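Local atomic coordinates of cyclopropane mycolic acid synthase 3 (PDB entry 1L1E), a protein that probably converts a double bond of alpha mycolic acids into a cyclopropane ring, using a methylene group taken from S-adenosyl-L-methionine. Residues 131-136 with 155-160; 149-154 with 164-169; 238-243 with 261-266. One frame throughout, in Å; residues are numbered along the deposited sequence.

Interaction 1. Residues 131-136 with 155-160. With SAH (S-adenosyl-L-homocysteine), chain D.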
loop_
_atom_site.group_PDB
_atom_site.type_symbol
_atom_site.label_atom_id
_atom_site.label_comp_id
_atom_site.label_asym_id
_atom_site.label_seq_id
_atom_site.Cartn_x
_atom_site.Cartn_y
_atom_site.Cartn_z
ATOM N N ASP A 131 -1.794 -16.994 -10.071
ATOM C CA ASP A 131 -1.749 -16.417 -11.410
ATOM C C ASP A 131 -1.222 -14.991 -11.480
ATOM O O ASP A 131 -0.513 -14.630 -12.429
ATOM C CB ASP A 131 -3.140 -16.450 -12.049
ATOM C CG ASP A 131 -3.632 -17.857 -12.305
ATOM O OD1 ASP A 131 -2.943 -18.603 -13.037
ATOM O OD2 ASP A 131 -4.709 -18.208 -11.776
ATOM N N ARG A 132 -1.572 -14.189 -10.482
ATOM C CA ARG A 132 -1.186 -12.786 -10.443
ATOM C C ARG A 132 -0.958 -12.364 -9.004
ATOM O O ARG A 132 -1.381 -13.054 -8.074
ATOM C CB ARG A 132 -2.304 -11.923 -11.050
ATOM C CG ARG A 132 -2.717 -12.302 -12.472
ATOM C CD ARG A 132 -1.620 -11.983 -13.468
ATOM N NE ARG A 132 -2.077 -12.054 -14.857
ATOM C CZ ARG A 132 -2.088 -13.159 -15.602
ATOM N NH1 ARG A 132 -1.662 -14.315 -15.109
ATOM N NH2 ARG A 132 -2.524 -13.107 -16.850
ATOM N N ILE A 133 -0.305 -11.217 -8.830
ATOM C CA ILE A 133 -0.005 -10.698 -7.500
ATOM C C ILE A 133 -0.204 -9.194 -7.452
ATOM O O ILE A 133 0.056 -8.486 -8.431
ATOM C CB ILE A 133 1.458 -10.994 -7.105
ATOM C CG1 ILE A 133 1.681 -12.495 -6.983
ATOM C CG2 ILE A 133 1.806 -10.307 -5.773
ATOM C CD1 ILE A 133 3.159 -12.857 -6.785
ATOM N N VAL A 134 -0.679 -8.713 -6.312
ATOM C CA VAL A 134 -0.883 -7.291 -6.104
ATOM C C VAL A 134 -0.359 -6.978 -4.702
ATOM O O VAL A 134 -0.630 -7.717 -3.747
ATOM C CB VAL A 134 -2.393 -6.912 -6.198
ATOM C CG1 VAL A 134 -3.197 -7.632 -5.101
ATOM C CG2 VAL A 134 -2.558 -5.403 -6.070
ATOM N N SER A 135 0.406 -5.900 -4.578
ATOM C CA SER A 135 0.951 -5.498 -3.285
ATOM C C SER A 135 0.898 -3.975 -3.217
ATOM O O SER A 135 1.606 -3.288 -3.951
ATOM C CB SER A 135 2.394 -5.975 -3.129
ATOM O OG SER A 135 2.863 -5.701 -1.816
ATOM N N ILE A 136 0.053 -3.457 -2.335
ATOM C CA ILE A 136 -0.135 -2.022 -2.223
ATOM C C ILE A 136 0.197 -1.490 -0.840
ATOM O O ILE A 136 -0.502 -1.787 0.127
ATOM C CB ILE A 136 -1.609 -1.655 -2.575
ATOM C CG1 ILE A 136 -1.913 -2.066 -4.014
ATOM C CG2 ILE A 136 -1.848 -0.169 -2.409
ATOM C CD1 ILE A 136 -3.405 -2.000 -4.360
ATOM N N HIS A 155 8.558 -13.888 -7.941
ATOM C CA HIS A 155 8.855 -14.316 -9.301
ATOM C C HIS A 155 8.670 -15.835 -9.482
ATOM O O HIS A 155 8.204 -16.297 -10.524
ATOM C CB HIS A 155 10.297 -13.942 -9.662
ATOM C CG HIS A 155 10.678 -14.294 -11.065
ATOM N ND1 HIS A 155 10.407 -13.472 -12.138
ATOM C CD2 HIS A 155 11.274 -15.397 -11.577
ATOM C CE1 HIS A 155 10.820 -14.054 -13.252
ATOM N NE2 HIS A 155 11.348 -15.224 -12.940
ATOM N N ARG A 156 9.032 -16.608 -8.467
ATOM C CA ARG A 156 8.923 -18.060 -8.550
ATOM C C ARG A 156 7.507 -18.613 -8.327
ATOM O O ARG A 156 7.232 -19.769 -8.624
ATOM C CB ARG A 156 9.926 -18.692 -7.576
ATOM C CG ARG A 156 11.391 -18.408 -7.975
ATOM C CD ARG A 156 12.418 -18.922 -6.961
ATOM N NE ARG A 156 13.795 -18.770 -7.447
ATOM C CZ ARG A 156 14.877 -19.142 -6.767
ATOM N NH1 ARG A 156 14.751 -19.691 -5.564
ATOM N NH2 ARG A 156 16.091 -18.972 -7.290
ATOM N N THR A 157 6.604 -17.784 -7.822
ATOM C CA THR A 157 5.238 -18.229 -7.583
ATOM C C THR A 157 4.352 -17.928 -8.787
ATOM O O THR A 157 3.311 -18.552 -8.973
ATOM C CB THR A 157 4.641 -17.541 -6.349
ATOM O OG1 THR A 157 4.703 -16.122 -6.522
ATOM C CG2 THR A 157 5.415 -17.931 -5.103
ATOM N N LEU A 158 4.779 -16.965 -9.597
ATOM C CA LEU A 158 4.042 -16.543 -10.778
ATOM C C LEU A 158 4.264 -17.462 -11.959
ATOM O O LEU A 158 5.299 -18.118 -12.059
ATOM C CB LEU A 158 4.453 -15.125 -11.180
ATOM C CG LEU A 158 4.060 -14.005 -10.220
ATOM C CD1 LEU A 158 4.700 -12.685 -10.659
ATOM C CD2 LEU A 158 2.539 -13.903 -10.182
ATOM N N PRO A 159 3.289 -17.515 -12.877
ATOM C CA PRO A 159 3.370 -18.354 -14.074
ATOM C C PRO A 159 4.113 -17.627 -15.192
ATOM O O PRO A 159 4.471 -16.453 -15.050
ATOM C CB PRO A 159 1.909 -18.594 -14.417
ATOM C CG PRO A 159 1.284 -17.281 -14.070
ATOM C CD PRO A 159 1.941 -16.934 -12.738
ATOM N N ALA A 160 4.342 -18.331 -16.299
ATOM C CA ALA A 160 5.034 -17.761 -17.451
ATOM C C ALA A 160 4.481 -16.393 -17.838
ATOM O O ALA A 160 5.249 -15.464 -18.099
ATOM C CB ALA A 160 4.931 -18.706 -18.632
HETATM N N SAH D . -2.694 -3.147 1.056
HETATM C CA SAH D . -3.623 -2.638 2.065
HETATM C CB SAH D . -2.903 -2.433 3.416
HETATM C CG SAH D . -1.671 -1.522 3.405
HETATM S SD SAH D . -0.896 -1.334 5.018
HETATM C C SAH D . -4.240 -1.303 1.612
HETATM O O SAH D . -3.917 -0.861 0.506
HETATM O OXT SAH D . -5.010 -0.710 2.381
HETATM C "C5'" SAH D . 0.466 -2.543 4.894
HETATM C "C4'" SAH D . 0.028 -4.013 4.864
HETATM O "O4'" SAH D . 1.117 -4.907 4.493
HETATM C "C3'" SAH D . -0.463 -4.527 6.215
HETATM O "O3'" SAH D . -1.564 -5.430 5.962
HETATM C "C2'" SAH D . 0.732 -5.251 6.770
HETATM O "O2'" SAH D . 0.374 -6.151 7.822
HETATM C "C1'" SAH D . 1.263 -5.909 5.533
HETATM N N9 SAH D . 2.669 -6.359 5.626
HETATM C C8 SAH D . 3.789 -5.707 6.035
HETATM N N7 SAH D . 4.902 -6.362 5.999
HETATM C C5 SAH D . 4.507 -7.601 5.511
HETATM C C6 SAH D . 5.209 -8.814 5.213
HETATM N N6 SAH D . 6.533 -8.951 5.380
HETATM N N1 SAH D . 4.477 -9.882 4.730
HETATM C C2 SAH D . 3.139 -9.751 4.554
HETATM N N3 SAH D . 2.376 -8.665 4.797
HETATM C C4 SAH D . 3.131 -7.616 5.280
#
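Across this contact the backbone carbonyl of Asp-131 is met by a proline ring: Pro-159 CD lies 3.4 Å from Asp-131 O, with Pro-159 CG close behind. The two segments belong to the beta-alpha-beta crossover formed by strand 132-136, helix 147-157 and strand 163-170 in the Rossmann-like methyltransferase fold. Residues 131-136 lead into and form the first strand, while 155-160 lead from the helix back toward the sheet. The same carbonyl oxygen is gripped from within its own segment, where Arg-132 NH1 donates a bond of 2.9 Å to Asp-131 O that is nearly straight (172° at the hydrogen). That oxygen lies in the guanidinium plane, although the donor stands 54° out of the carbonyl plane. Arg-132 NE bonds to Leu-60 O, giving the guanidinium a second hold.

Farther along the strand the contact becomes apolar. Ile-133 CG1 is anti to the carbonyl carbon (chi1 -65°), where it meets Leu-158 CD2 at 3.6 Å; the terminal Ile-133 CD1 touches the same methyl, and the two side chains cross obliquely. Against Thr-157 the isoleucine runs at about a right angle, its CD1 coming to 3.6 Å from Thr-157 OG1. This buried hydroxyl is satisfied by Thr-154 O, one turn earlier in the helix. Ile-133 also packs on Leu-69 and Ile-71 of the neighbouring strand 67-71, while Leu-158 also lies on Phe-220 of a loop. At the far end of the strand lies the cofactor pocket, where the amino nitrogen of S-adenosyl-L-homocysteine, atom N, donates a hydrogen bond of 2.7 Å to Ile-136 O.

Interaction 2. Residues 149-154 with 164-169. With CO3 (carbonate ion), chain C.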
loop_
_atom_site.group_PDB
_atom_site.type_symbol
_atom_site.label_atom_id
_atom_site.label_comp_id
_atom_site.label_asym_id
_atom_site.label_seq_id
_atom_site.Cartn_x
_atom_site.Cartn_y
_atom_site.Cartn_z
ATOM N N HIS A 149 15.047 -11.273 -1.715
ATOM C CA HIS A 149 14.233 -12.419 -1.324
ATOM C C HIS A 149 12.783 -12.245 -1.796
ATOM O O HIS A 149 12.190 -13.155 -2.375
ATOM C CB HIS A 149 14.302 -12.589 0.199
ATOM C CG HIS A 149 13.708 -13.869 0.695
ATOM N ND1 HIS A 149 13.696 -15.026 -0.054
ATOM C CD2 HIS A 149 13.110 -14.177 1.871
ATOM C CE1 HIS A 149 13.112 -15.989 0.634
ATOM N NE2 HIS A 149 12.746 -15.500 1.805
ATOM N N PHE A 150 12.231 -11.062 -1.557
ATOM C CA PHE A 150 10.867 -10.755 -1.964
ATOM C C PHE A 150 10.673 -10.968 -3.463
ATOM O O PHE A 150 9.741 -11.642 -3.896
ATOM C CB PHE A 150 10.539 -9.306 -1.605
ATOM C CG PHE A 150 9.230 -8.828 -2.151
ATOM C CD1 PHE A 150 8.029 -9.289 -1.619
ATOM C CD2 PHE A 150 9.196 -7.902 -3.195
ATOM C CE1 PHE A 150 6.804 -8.833 -2.110
ATOM C CE2 PHE A 150 7.973 -7.434 -3.698
ATOM C CZ PHE A 150 6.778 -7.898 -3.155
ATOM N N PHE A 151 11.556 -10.396 -4.265
ATOM C CA PHE A 151 11.421 -10.553 -5.695
ATOM C C PHE A 151 11.653 -11.987 -6.159
ATOM O O PHE A 151 11.030 -12.430 -7.117
ATOM C CB PHE A 151 12.323 -9.550 -6.414
ATOM C CG PHE A 151 11.792 -8.138 -6.350
ATOM C CD1 PHE A 151 12.481 -7.140 -5.658
ATOM C CD2 PHE A 151 10.573 -7.819 -6.948
ATOM C CE1 PHE A 151 11.967 -5.854 -5.566
ATOM C CE2 PHE A 151 10.048 -6.529 -6.860
ATOM C CZ PHE A 151 10.744 -5.546 -6.168
ATOM N N GLU A 152 12.526 -12.722 -5.473
ATOM C CA GLU A 152 12.764 -14.117 -5.831
ATOM C C GLU A 152 11.506 -14.947 -5.539
ATOM O O GLU A 152 11.116 -15.794 -6.338
ATOM C CB GLU A 152 13.947 -14.692 -5.040
ATOM C CG GLU A 152 13.859 -16.197 -4.816
ATOM C CD GLU A 152 14.928 -16.732 -3.873
ATOM O OE1 GLU A 152 15.124 -16.148 -2.780
ATOM O OE2 GLU A 152 15.564 -17.750 -4.221
ATOM N N VAL A 153 10.885 -14.705 -4.389
ATOM C CA VAL A 153 9.682 -15.438 -4.002
ATOM C C VAL A 153 8.482 -15.114 -4.894
ATOM O O VAL A 153 7.765 -16.020 -5.321
ATOM C CB VAL A 153 9.289 -15.147 -2.533
ATOM C CG1 VAL A 153 8.000 -15.871 -2.183
ATOM C CG2 VAL A 153 10.402 -15.581 -1.600
ATOM N N THR A 154 8.257 -13.831 -5.173
ATOM C CA THR A 154 7.130 -13.440 -6.019
ATOM C C THR A 154 7.318 -13.898 -7.466
ATOM O O THR A 154 6.357 -14.260 -8.138
ATOM C CB THR A 154 6.901 -11.907 -5.991
ATOM O OG1 THR A 154 8.147 -11.224 -6.205
ATOM C CG2 THR A 154 6.306 -11.488 -4.655
ATOM N N MET A 164 2.931 -8.850 -11.579
ATOM C CA MET A 164 2.695 -8.367 -10.232
ATOM C C MET A 164 2.572 -6.855 -10.326
ATOM O O MET A 164 3.251 -6.217 -11.147
ATOM C CB MET A 164 3.871 -8.747 -9.314
ATOM C CG MET A 164 3.949 -7.972 -7.981
ATOM S SD MET A 164 5.005 -8.770 -6.700
ATOM C CE MET A 164 6.638 -8.563 -7.372
ATOM N N LEU A 165 1.685 -6.287 -9.519
ATOM C CA LEU A 165 1.525 -4.844 -9.482
ATOM C C LEU A 165 2.092 -4.484 -8.124
ATOM O O LEU A 165 1.538 -4.870 -7.100
ATOM C CB LEU A 165 0.051 -4.432 -9.558
ATOM C CG LEU A 165 -0.264 -2.922 -9.593
ATOM C CD1 LEU A 165 0.014 -2.286 -8.245
ATOM C CD2 LEU A 165 0.566 -2.240 -10.692
ATOM N N LEU A 166 3.203 -3.757 -8.126
ATOM C CA LEU A 166 3.872 -3.345 -6.906
ATOM C C LEU A 166 3.634 -1.844 -6.756
ATOM O O LEU A 166 4.095 -1.064 -7.575
ATOM C CB LEU A 166 5.379 -3.613 -7.032
ATOM C CG LEU A 166 6.237 -3.959 -5.813
ATOM C CD1 LEU A 166 7.663 -3.444 -6.047
ATOM C CD2 LEU A 166 5.664 -3.364 -4.559
ATOM N N HIS A 167 2.923 -1.460 -5.703
ATOM C CA HIS A 167 2.596 -0.070 -5.423
ATOM C C HIS A 167 3.328 0.295 -4.135
ATOM O O HIS A 167 3.120 -0.329 -3.096
ATOM C CB HIS A 167 1.066 0.046 -5.292
ATOM C CG HIS A 167 0.587 1.298 -4.632
ATOM N ND1 HIS A 167 -0.544 1.963 -5.056
ATOM C CD2 HIS A 167 1.023 1.961 -3.535
ATOM C CE1 HIS A 167 -0.783 2.978 -4.247
ATOM N NE2 HIS A 167 0.152 2.999 -3.315
ATOM N N THR A 168 4.194 1.301 -4.209
ATOM C CA THR A 168 4.982 1.693 -3.049
ATOM C C THR A 168 5.498 3.121 -3.121
ATOM O O THR A 168 5.640 3.687 -4.203
ATOM C CB THR A 168 6.222 0.771 -2.912
ATOM O OG1 THR A 168 5.787 -0.580 -2.725
ATOM C CG2 THR A 168 7.086 1.189 -1.741
ATOM N N ILE A 169 5.762 3.681 -1.946
ATOM C CA ILE A 169 6.318 5.011 -1.804
ATOM C C ILE A 169 7.750 4.880 -2.317
ATOM O O ILE A 169 8.403 3.862 -2.091
ATOM C CB ILE A 169 6.349 5.443 -0.300
ATOM C CG1 ILE A 169 4.938 5.822 0.159
ATOM C CG2 ILE A 169 7.329 6.602 -0.078
ATOM C CD1 ILE A 169 4.807 5.965 1.669
HETATM C C CO3 C . 1.294 3.844 -0.112
HETATM O O1 CO3 C . 2.371 3.077 -0.812
HETATM O O2 CO3 C . 1.448 4.208 1.193
HETATM O O3 CO3 C . 0.173 4.184 -0.788
#
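Packing is tightest where the end of Met-164 crosses Thr-154 at about a right angle, bringing Met-164 CE to 3.3 Å from Thr-154 OG1. The other branch of the threonine also touches the thioether, with Met-164 SD 3.6 Å from Thr-154 CG2. A bend at the last torsion of the methionine (chi3 70°) turns CE toward the hydroxyl. The hydroxyl itself is engaged within the helix: Thr-154 OG1 donates to Phe-150 O at 2.8 Å, and the same carbonyl also accepts the N-H of Thr-154.

Phe-150 and Met-164 reach toward each other tip to tip in a Met-aromatic contact, the sulfur SD lying 5.0 Å from the centroid of the Phe-150 ring and 53° off its normal. Beside it Phe-151 crosses Leu-166 at about a right angle, with Leu-166 CD1 at the ring edge, 3.7 Å from Phe-151 CZ. Helix 149-154 and strand 164-169 are consecutive elements of a beta-alpha-beta crossover, and their axes run at 154°, the helix running back along the sheet in the sense opposite to the strand.

Fit is looser between Phe-150 and Leu-166, where CE2 of the phenylalanine and CG of the leucine are 4.4 Å apart. The helix side turned from the strand is partly exposed; there His-149 ND1 donates to the anti side of Glu-152 OE1, whose carboxylate also pairs with Arg-156. On the strand's other side, His-167 enters the carbonate pocket, donating from NE2 to O3 of the ion at 2.8 Å. Its remaining ring nitrogen, ND1, is hydrogen-bonded to Gln-282, while the carbonate also takes a bond from the backbone nitrogen of Cys-35.

Interaction 3. Residues 238-243 with 261-266; sequences MWATAL and RYMKYL
The carbonyl oxygen of Tyr-262 accepts the N-H of Leu-266 in a 2.8 Å helical bond (Leu-266 N to Tyr-262 O), and both residues turn their CB atoms toward helix 238-243. The two helices pack antiparallel with a signed crossing angle of -152°, their local axes 9.3 Å apart. Leu-266 carries much of the interface. Its CB meets Ala-240 CB at 3.9 Å, its CD1 lies against the backbone of Ala-240, and its CD2 reaches Trp-239 CE3, the leucine crossing the indole side chain at about a right angle. The small Ala-240 lets the backbones come close, with the CA atoms of Ala-240 and Leu-266 5.7 Å apart.

One turn on, Leu-243 and Met-263 slide past each other in opposite directions, Leu-243 CD2 touching Met-263 SD at 3.7 Å. That same methyl also packs on Tyr-262 CB. The last torsion of Met-263 (chi3 -67°) brings its CE near Ala-240 CB.

Trp-239 continues into the cofactor side of the fold, packing on Tyr-33 and Phe-26, and the nearest side-chain atoms of Leu-266 and Cys-269, the probable active-site residue, are about 6 Å apart. With apolar side chains making the contact between the segments, the helices are probably held in register by shape and hydrophobic burial rather than by polar pairing.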
loop_
_atom_site.group_PDB
_atom_site.type_symbol
_atom_site.label_atom_id
_atom_site.label_comp_id
_atom_site.label_asym_id
_atom_site.label_seq_id
_atom_site.Cartn_x
_atom_site.Cartn_y
_atom_site.Cartn_z
ATOM N N MET A 238 -6.917 14.492 3.437
ATOM C CA MET A 238 -8.217 13.995 3.848
ATOM C C MET A 238 -8.177 13.126 5.100
ATOM O O MET A 238 -9.082 13.207 5.927
ATOM C CB MET A 238 -8.898 13.274 2.684
ATOM C CG MET A 238 -9.292 14.235 1.551
ATOM S SD MET A 238 -10.115 13.457 0.152
ATOM C CE MET A 238 -11.787 13.442 0.701
ATOM N N TRP A 239 -7.140 12.305 5.262
ATOM C CA TRP A 239 -7.055 11.493 6.474
ATOM C C TRP A 239 -6.872 12.409 7.672
ATOM O O TRP A 239 -7.432 12.165 8.744
ATOM C CB TRP A 239 -5.879 10.508 6.423
ATOM C CG TRP A 239 -6.100 9.298 5.548
ATOM C CD1 TRP A 239 -7.299 8.734 5.203
ATOM C CD2 TRP A 239 -5.087 8.479 4.958
ATOM N NE1 TRP A 239 -7.092 7.615 4.436
ATOM C CE2 TRP A 239 -5.742 7.435 4.271
ATOM C CE3 TRP A 239 -3.681 8.525 4.945
ATOM C CZ2 TRP A 239 -5.043 6.446 3.573
ATOM C CZ3 TRP A 239 -2.986 7.540 4.250
ATOM C CH2 TRP A 239 -3.667 6.517 3.574
ATOM N N ALA A 240 -6.085 13.469 7.490
ATOM C CA ALA A 240 -5.822 14.423 8.561
ATOM C C ALA A 240 -7.101 15.141 8.982
ATOM O O ALA A 240 -7.421 15.219 10.176
ATOM C CB ALA A 240 -4.770 15.441 8.105
ATOM N N THR A 241 -7.829 15.662 7.996
ATOM C CA THR A 241 -9.085 16.381 8.249
ATOM C C THR A 241 -10.080 15.522 9.022
ATOM O O THR A 241 -10.751 16.001 9.931
ATOM C CB THR A 241 -9.733 16.843 6.913
ATOM O OG1 THR A 241 -8.855 17.770 6.260
ATOM C CG2 THR A 241 -11.085 17.524 7.164
ATOM N N ALA A 242 -10.157 14.245 8.664
ATOM C CA ALA A 242 -11.063 13.311 9.318
ATOM C C ALA A 242 -10.633 13.030 10.767
ATOM O O ALA A 242 -11.457 13.054 11.693
ATOM C CB ALA A 242 -11.118 12.015 8.521
ATOM N N LEU A 243 -9.341 12.773 10.956
ATOM C CA LEU A 243 -8.803 12.500 12.281
ATOM C C LEU A 243 -9.068 13.702 13.175
ATOM O O LEU A 243 -9.549 13.555 14.298
ATOM C CB LEU A 243 -7.294 12.231 12.203
ATOM C CG LEU A 243 -6.561 11.926 13.515
ATOM C CD1 LEU A 243 -7.250 10.800 14.259
ATOM C CD2 LEU A 243 -5.118 11.550 13.207
ATOM N N ARG A 261 0.802 12.266 17.259
ATOM C CA ARG A 261 1.746 11.466 16.491
ATOM C C ARG A 261 1.236 11.314 15.057
ATOM O O ARG A 261 1.960 11.571 14.090
ATOM C CB ARG A 261 1.909 10.093 17.153
ATOM C CG ARG A 261 2.785 9.104 16.402
ATOM C CD ARG A 261 3.043 7.871 17.258
ATOM N NE ARG A 261 3.664 6.782 16.509
ATOM C CZ ARG A 261 4.081 5.643 17.057
ATOM N NH1 ARG A 261 3.946 5.446 18.364
ATOM N NH2 ARG A 261 4.626 4.697 16.301
ATOM N N TYR A 262 -0.019 10.910 14.917
ATOM C CA TYR A 262 -0.584 10.736 13.589
ATOM C C TYR A 262 -0.847 12.033 12.840
ATOM O O TYR A 262 -0.587 12.109 11.637
ATOM C CB TYR A 262 -1.846 9.874 13.649
ATOM C CG TYR A 262 -1.497 8.410 13.525
ATOM C CD1 TYR A 262 -0.946 7.711 14.599
ATOM C CD2 TYR A 262 -1.617 7.748 12.299
ATOM C CE1 TYR A 262 -0.516 6.391 14.455
ATOM C CE2 TYR A 262 -1.191 6.431 12.143
ATOM C CZ TYR A 262 -0.642 5.760 13.226
ATOM O OH TYR A 262 -0.221 4.460 13.083
ATOM N N MET A 263 -1.355 13.051 13.528
ATOM C CA MET A 263 -1.601 14.330 12.856
ATOM C C MET A 263 -0.295 14.863 12.273
ATOM O O MET A 263 -0.275 15.381 11.156
ATOM C CB MET A 263 -2.178 15.361 13.821
ATOM C CG MET A 263 -3.659 15.207 14.113
ATOM S SD MET A 263 -4.692 15.149 12.633
ATOM C CE MET A 263 -4.492 16.839 11.957
ATOM N N LYS A 264 0.788 14.732 13.040
ATOM C CA LYS A 264 2.117 15.192 12.616
ATOM C C LYS A 264 2.575 14.422 11.389
ATOM O O LYS A 264 3.238 14.961 10.499
ATOM C CB LYS A 264 3.127 14.990 13.752
ATOM C CG LYS A 264 4.595 15.142 13.368
ATOM C CD LYS A 264 5.490 14.919 14.591
ATOM C CE LYS A 264 6.956 14.691 14.218
ATOM N NZ LYS A 264 7.636 15.887 13.643
ATOM N N TYR A 265 2.223 13.145 11.360
ATOM C CA TYR A 265 2.586 12.277 10.255
ATOM C C TYR A 265 1.806 12.651 9.000
ATOM O O TYR A 265 2.385 12.874 7.936
ATOM C CB TYR A 265 2.325 10.825 10.667
ATOM C CG TYR A 265 1.976 9.855 9.562
ATOM C CD1 TYR A 265 2.838 9.632 8.488
ATOM C CD2 TYR A 265 0.801 9.104 9.630
ATOM C CE1 TYR A 265 2.534 8.678 7.511
ATOM C CE2 TYR A 265 0.492 8.152 8.666
ATOM C CZ TYR A 265 1.358 7.942 7.613
ATOM O OH TYR A 265 1.046 6.986 6.673
ATOM N N LEU A 266 0.490 12.754 9.140
ATOM C CA LEU A 266 -0.361 13.061 8.004
ATOM C C LEU A 266 -0.117 14.442 7.404
ATOM O O LEU A 266 0.061 14.571 6.189
ATOM C CB LEU A 266 -1.832 12.910 8.409
ATOM C CG LEU A 266 -2.218 11.553 9.014
ATOM C CD1 LEU A 266 -3.634 11.636 9.517
ATOM C CD2 LEU A 266 -2.064 10.425 7.997
#

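In the fold
Interactions 1 and 2 share helix 147-157 and reach adjacent strands of one sheet; Ile-133 CG2 packs on Met-164 SD, and backbone hydrogen bonds join the strands. They join helix 147-157 to the strands before and after it in the same crossover, one toward the C-terminal part of the helix, where carbonyl and guanidinium groups mix with aliphatic ones, the other farther back, where sulfur and aromatic rings dominate. Interaction 3 stands apart, its centre about 33 Å and 28 Å from those of interactions 1 and 2, beyond the chain's centre. It pairs helices instead of helix with sheet. All three are largely buried, but interaction 1 is partly exposed at Asp-131 and Pro-159, and interaction 3 at Tyr-262 and Met-263.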